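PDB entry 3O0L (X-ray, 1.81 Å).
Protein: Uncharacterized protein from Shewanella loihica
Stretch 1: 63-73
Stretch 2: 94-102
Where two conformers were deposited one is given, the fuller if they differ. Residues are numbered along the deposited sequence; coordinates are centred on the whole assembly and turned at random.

Stretch 1, residues 63-73: YDINGATVEDE
Stretch 2, residues 94-102: SPNATAVRC

A single antiparallel bridge, accompanied by an arginine-tyrosine stack and extended by a small apolar cluster, with three bridging waters, joins these stretches. Tyr 63 (phi/psi -132/150) pairs with Arg 101 (-159/145), their CA atoms 5.3 Å apart: Tyr 63 N donates to Arg 101 O at 2.9 Å, while Tyr 63 O accepts from Val 100 N at 2.8 Å and weakly from Arg 101 N at 3.3 Å. The side chains of Tyr 63 and Arg 101 share one face of the sheet. Tyr 63 is m with chi2 -87°; Arg 101, t, t, p with chi4 77°, folds its flat guanidinium onto the ring, centres 4.4 Å apart and planes at 2°, a cation-aromatic stack.

Asp 64 (chi1 p) then opens a type I turn to Gly 67, its OD1 accepting from Ala 68 N at 2.9 Å. Gly 67, at 87/6, adopts a backbone where a CB would jam against the preceding carbonyl. Asn 96 (p) similarly braces the type I turn to Ala 99: its OD1 accepts from Thr 98 N at 2.8 Å and Thr 98 OG1 at 2.7 Å.

Buried Val 70 (t) sets CG1 3.9 Å from Pro 95 CG and CG2 4.1 Å from Ala 99 CB. One water links Asp 64 O to Arg 101 NE, another Ile 65 N to Thr 98 O, a third Glu 71 O to Asn 96 ND2.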

ATOM      1  N   TYR A  63      -3.717 -17.059   5.486  1.00 30.65           N
ATOM      2  CA  TYR A  63      -2.457 -17.782   5.638  1.00 33.33           C
ATOM      3  C   TYR A  63      -2.332 -18.409   7.016  1.00 32.65           C
ATOM      4  O   TYR A  63      -2.846 -17.895   8.007  1.00 33.47           O
ATOM      5  CB  TYR A  63      -1.270 -16.833   5.405  1.00 35.93           C
ATOM      6  CG  TYR A  63      -1.382 -16.124   4.101  1.00 33.47           C
ATOM      7  CD1 TYR A  63      -0.886 -16.691   2.925  1.00 47.16           C
ATOM      8  CD2 TYR A  63      -2.047 -14.917   4.017  1.00 37.36           C
ATOM      9  CE1 TYR A  63      -1.027 -16.040   1.707  1.00 49.37           C
ATOM     10  CE2 TYR A  63      -2.187 -14.271   2.814  1.00 41.70           C
ATOM     11  CZ  TYR A  63      -1.685 -14.828   1.669  1.00 47.93           C
ATOM     12  OH  TYR A  63      -1.867 -14.153   0.497  1.00 54.21           O
ATOM     13  N   ASP A  64      -1.627 -19.519   7.058  1.00 34.16           N
ATOM     14  CA  ASP A  64      -1.389 -20.254   8.295  1.00 37.38           C
ATOM     15  C   ASP A  64      -0.041 -19.805   8.852  1.00 39.76           C
ATOM     16  O   ASP A  64       0.573 -18.885   8.303  1.00 37.85           O
ATOM     17  CB  ASP A  64      -1.431 -21.776   8.048  1.00 39.19           C
ATOM     18  CG  ASP A  64      -0.236 -22.311   7.240  1.00 39.81           C
ATOM     19  OD1 ASP A  64       0.737 -21.571   6.964  1.00 47.63           O
ATOM     20  OD2 ASP A  64      -0.295 -23.507   6.877  1.00 44.58           O
ATOM     21  N   ILE A  65       0.394 -20.442   9.933  1.00 43.89           N
ATOM     22  CA  ILE A  65       1.634 -20.035  10.627  1.00 47.79           C
ATOM     23  C   ILE A  65       2.872 -20.202   9.759  1.00 49.06           C
ATOM     24  O   ILE A  65       3.804 -19.437   9.911  1.00 51.07           O
ATOM     25  CB  ILE A  65       1.800 -20.781  11.984  1.00 49.55           C
ATOM     26  CG1 ILE A  65       2.831 -20.086  12.894  1.00 54.00           C
ATOM     27  CG2 ILE A  65       2.157 -22.236  11.752  1.00 49.67           C
ATOM     28  CD1 ILE A  65       2.556 -18.596  13.143  1.00 58.54           C
ATOM     29  N   ASN A  66       2.863 -21.158   8.828  1.00 50.67           N
ATOM     30  CA  ASN A  66       3.990 -21.374   7.893  1.00 52.43           C
ATOM     31  C   ASN A  66       4.018 -20.448   6.691  1.00 51.91           C
ATOM     32  O   ASN A  66       4.941 -20.527   5.896  1.00 53.78           O
ATOM     33  CB  ASN A  66       3.974 -22.807   7.337  1.00 55.64           C
ATOM     34  CG  ASN A  66       3.950 -23.859   8.421  1.00 59.83           C
ATOM     35  OD1 ASN A  66       3.217 -24.843   8.329  1.00 73.84           O
ATOM     36  ND2 ASN A  66       4.743 -23.652   9.461  1.00 64.34           N
ATOM     37  N   GLY A  67       3.007 -19.600   6.532  1.00 49.21           N
ATOM     38  CA  GLY A  67       2.876 -18.785   5.329  1.00 47.04           C
ATOM     39  C   GLY A  67       2.132 -19.451   4.172  1.00 43.54           C
ATOM     40  O   GLY A  67       2.059 -18.867   3.103  1.00 44.39           O
ATOM     41  N   ALA A  68       1.566 -20.640   4.376  1.00 42.18           N
ATOM     42  CA  ALA A  68       0.839 -21.335   3.313  1.00 41.88           C
ATOM     43  C   ALA A  68      -0.574 -20.738   3.190  1.00 41.00           C
ATOM     44  O   ALA A  68      -1.144 -20.333   4.189  1.00 40.03           O
ATOM     45  CB  ALA A  68       0.772 -22.806   3.598  1.00 42.53           C
ATOM     46  N   THR A  69      -1.107 -20.669   1.972  1.00 41.13           N
ATOM     47  CA  THR A  69      -2.464 -20.177   1.721  1.00 41.35           C
ATOM     48  C   THR A  69      -3.439 -21.215   2.217  1.00 39.08           C
ATOM     49  O   THR A  69      -3.255 -22.390   1.943  1.00 42.66           O
ATOM     50  CB  THR A  69      -2.709 -19.935   0.216  1.00 40.34           C
ATOM     51  OG1 THR A  69      -1.894 -18.842  -0.200  1.00 48.11           O
ATOM     52  CG2 THR A  69      -4.158 -19.566  -0.064  1.00 45.12           C
ATOM     53  N   VAL A  70      -4.478 -20.769   2.914  1.00 34.54           N
ATOM     54  CA  VAL A  70      -5.485 -21.646   3.477  1.00 32.45           C
ATOM     55  C   VAL A  70      -6.644 -21.735   2.479  1.00 29.96           C
ATOM     56  O   VAL A  70      -7.133 -20.692   1.974  1.00 28.78           O
ATOM     57  CB  VAL A  70      -5.979 -21.083   4.823  1.00 34.09           C
ATOM     58  CG1 VAL A  70      -7.029 -21.965   5.431  1.00 30.53           C
ATOM     59  CG2 VAL A  70      -4.804 -20.889   5.822  1.00 35.09           C
ATOM     60  N   GLU A  71      -7.088 -22.956   2.190  1.00 29.08           N
ATOM     61  CA  GLU A  71      -8.178 -23.150   1.253  1.00 26.37           C
ATOM     62  C   GLU A  71      -9.381 -22.336   1.693  1.00 24.90           C
ATOM     63  O   GLU A  71      -9.820 -22.461   2.839  1.00 23.69           O
ATOM     64  CB  GLU A  71      -8.589 -24.610   1.160  1.00 30.85           C
ATOM     65  CG  GLU A  71      -9.821 -24.843   0.290  1.00 28.88           C
ATOM     66  CD  GLU A  71      -9.709 -24.361  -1.138  1.00 37.77           C
ATOM     67  OE1 GLU A  71      -8.590 -24.399  -1.700  1.00 34.21           O
ATOM     68  OE2 GLU A  71     -10.762 -23.956  -1.710  1.00 33.65           O
ATOM     69  N   ASP A  72      -9.939 -21.550   0.771  1.00 23.41           N
ATOM     70  CA  ASP A  72     -11.042 -20.640   1.078  1.00 23.77           C
ATOM     71  C   ASP A  72     -12.179 -20.878   0.082  1.00 23.61           C
ATOM     72  O   ASP A  72     -12.312 -20.162  -0.917  1.00 23.68           O
ATOM     73  CB  ASP A  72     -10.501 -19.200   1.001  1.00 21.82           C
ATOM     74  CG  ASP A  72     -11.386 -18.141   1.705  1.00 29.38           C
ATOM     75  OD1 ASP A  72     -12.324 -18.476   2.471  1.00 27.75           O
ATOM     76  OD2 ASP A  72     -11.100 -16.929   1.470  1.00 25.90           O
ATOM     77  N   GLU A  73     -12.969 -21.921   0.313  1.00 22.41           N
ATOM     78  CA  GLU A  73     -13.957 -22.356  -0.680  1.00 23.05           C
ATOM     79  C   GLU A  73     -15.006 -21.313  -0.968  1.00 23.53           C
ATOM     80  O   GLU A  73     -15.572 -20.737  -0.043  1.00 23.12           O
ATOM     81  CB  GLU A  73     -14.695 -23.588  -0.175  1.00 24.37           C
ATOM     82  CG  GLU A  73     -13.863 -24.862  -0.047  1.00 25.22           C
ATOM     83  CD  GLU A  73     -13.545 -25.518  -1.369  1.00 29.72           C
ATOM     84  OE1 GLU A  73     -14.088 -25.094  -2.414  1.00 26.22           O
ATOM     85  OE2 GLU A  73     -12.681 -26.415  -1.359  1.00 31.07           O
ATOM     86  N   SER A  94     -12.640 -16.412   8.860  1.00 24.99           N
ATOM     87  CA  SER A  94     -11.607 -17.387   8.474  0.50 25.89           C
ATOM     88  C   SER A  94     -12.235 -18.732   8.054  1.00 22.82           C
ATOM     89  O   SER A  94     -13.238 -19.166   8.626  1.00 23.97           O
ATOM     90  CB  SER A  94     -10.641 -17.636   9.626  0.50 27.32           C
ATOM     91  OG  SER A  94      -9.901 -18.829   9.414  0.50 33.78           O
ATOM     92  N   PRO A  95     -11.659 -19.403   7.035  1.00 24.23           N
ATOM     93  CA  PRO A  95     -12.227 -20.642   6.575  1.00 23.92           C
ATOM     94  C   PRO A  95     -11.843 -21.833   7.427  1.00 25.65           C
ATOM     95  O   PRO A  95     -12.532 -22.799   7.399  1.00 25.67           O
ATOM     96  CB  PRO A  95     -11.690 -20.778   5.144  1.00 26.89           C
ATOM     97  CG  PRO A  95     -10.400 -20.105   5.182  1.00 28.01           C
ATOM     98  CD  PRO A  95     -10.520 -18.984   6.193  1.00 24.90           C
ATOM     99  N   ASN A  96     -10.761 -21.765   8.194  1.00 25.07           N
ATOM    100  CA  ASN A  96     -10.515 -22.794   9.173  1.00 26.32           C
ATOM    101  C   ASN A  96      -9.595 -22.282  10.264  1.00 27.94           C
ATOM    102  O   ASN A  96      -8.889 -21.264  10.095  1.00 28.35           O
ATOM    103  CB  ASN A  96     -10.057 -24.127   8.558  1.00 30.44           C
ATOM    104  CG  ASN A  96      -8.620 -24.151   8.115  1.00 33.23           C
ATOM    105  OD1 ASN A  96      -7.702 -23.963   8.915  1.00 37.38           O
ATOM    106  ND2 ASN A  96      -8.408 -24.556   6.862  1.00 30.97           N
ATOM    107  N   ALA A  97      -9.609 -22.997  11.367  1.00 29.19           N
ATOM    108  CA  ALA A  97      -8.885 -22.555  12.573  1.00 31.96           C
ATOM    109  C   ALA A  97      -7.358 -22.501  12.445  1.00 33.23           C
ATOM    110  O   ALA A  97      -6.691 -21.937  13.332  1.00 38.24           O
ATOM    111  CB  ALA A  97      -9.288 -23.419  13.714  1.00 35.51           C
ATOM    112  N   THR A  98      -6.766 -23.058  11.390  1.00 31.71           N
ATOM    113  CA  THR A  98      -5.307 -22.938  11.210  1.00 34.20           C
ATOM    114  C   THR A  98      -4.873 -21.583  10.663  1.00 35.66           C
ATOM    115  O   THR A  98      -3.694 -21.272  10.713  1.00 39.33           O
ATOM    116  CB  THR A  98      -4.655 -24.027  10.307  1.00 33.95           C
ATOM    117  OG1 THR A  98      -5.030 -23.834   8.931  1.00 40.26           O
ATOM    118  CG2 THR A  98      -4.956 -25.435  10.799  1.00 38.99           C
ATOM    119  N   ALA A  99      -5.800 -20.776  10.142  1.00 33.04           N
ATOM    120  CA  ALA A  99      -5.446 -19.471   9.599  1.00 33.91           C
ATOM    121  C   ALA A  99      -5.021 -18.552  10.722  1.00 36.59           C
ATOM    122  O   ALA A  99      -5.682 -18.485  11.774  1.00 37.26           O
ATOM    123  CB  ALA A  99      -6.622 -18.871   8.846  1.00 35.05           C
ATOM    124  N   VAL A 100      -3.884 -17.879  10.554  1.00 35.60           N
ATOM    125  CA  VAL A 100      -3.409 -16.948  11.597  1.00 37.19           C
ATOM    126  C   VAL A 100      -3.428 -15.513  11.123  1.00 35.50           C
ATOM    127  O   VAL A 100      -3.277 -14.618  11.913  1.00 38.03           O
ATOM    128  CB  VAL A 100      -1.987 -17.307  12.084  1.00 36.41           C
ATOM    129  CG1 VAL A 100      -1.970 -18.764  12.662  1.00 41.07           C
ATOM    130  CG2 VAL A 100      -0.968 -17.144  10.952  1.00 36.48           C
ATOM    131  N   ARG A 101      -3.652 -15.285   9.835  1.00 33.74           N
ATOM    132  CA  ARG A 101      -3.430 -13.968   9.247  1.00 34.92           C
ATOM    133  C   ARG A 101      -4.225 -13.829   7.944  1.00 30.72           C
ATOM    134  O   ARG A 101      -4.391 -14.805   7.254  1.00 29.49           O
ATOM    135  CB  ARG A 101      -1.914 -13.889   8.968  1.00 37.20           C
ATOM    136  CG  ARG A 101      -1.366 -12.696   8.332  1.00 44.24           C
ATOM    137  CD  ARG A 101       0.189 -12.785   8.295  1.00 49.80           C
ATOM    138  NE  ARG A 101       0.825 -13.760   7.375  1.00 44.19           N
ATOM    139  CZ  ARG A 101       0.962 -13.608   6.051  1.00 46.17           C
ATOM    140  NH1 ARG A 101       0.431 -12.566   5.410  1.00 44.41           N
ATOM    141  NH2 ARG A 101       1.615 -14.534   5.348  1.00 51.96           N
ATOM    142  N   CYS A 102      -4.733 -12.638   7.652  1.00 30.62           N
ATOM    143  CA  CYS A 102      -5.365 -12.366   6.367  1.00 30.41           C
ATOM    144  C   CYS A 102      -4.653 -11.253   5.655  1.00 32.53           C
ATOM    145  O   CYS A 102      -3.843 -10.522   6.262  1.00 30.63           O
ATOM    146  CB  CYS A 102      -6.824 -11.927   6.523  1.00 30.29           C
ATOM    147  SG  CYS A 102      -7.062 -10.152   7.064  1.00 36.61           S
TER
HETATM  148  O   HOH W   1       1.587 -16.177   8.458  1.00 58.70           O
HETATM  149  O   HOH W   2      -1.159 -22.185  11.383  1.00 39.24           O
HETATM  150  O   HOH W   3     -10.179 -24.797   4.816  1.00 41.01           O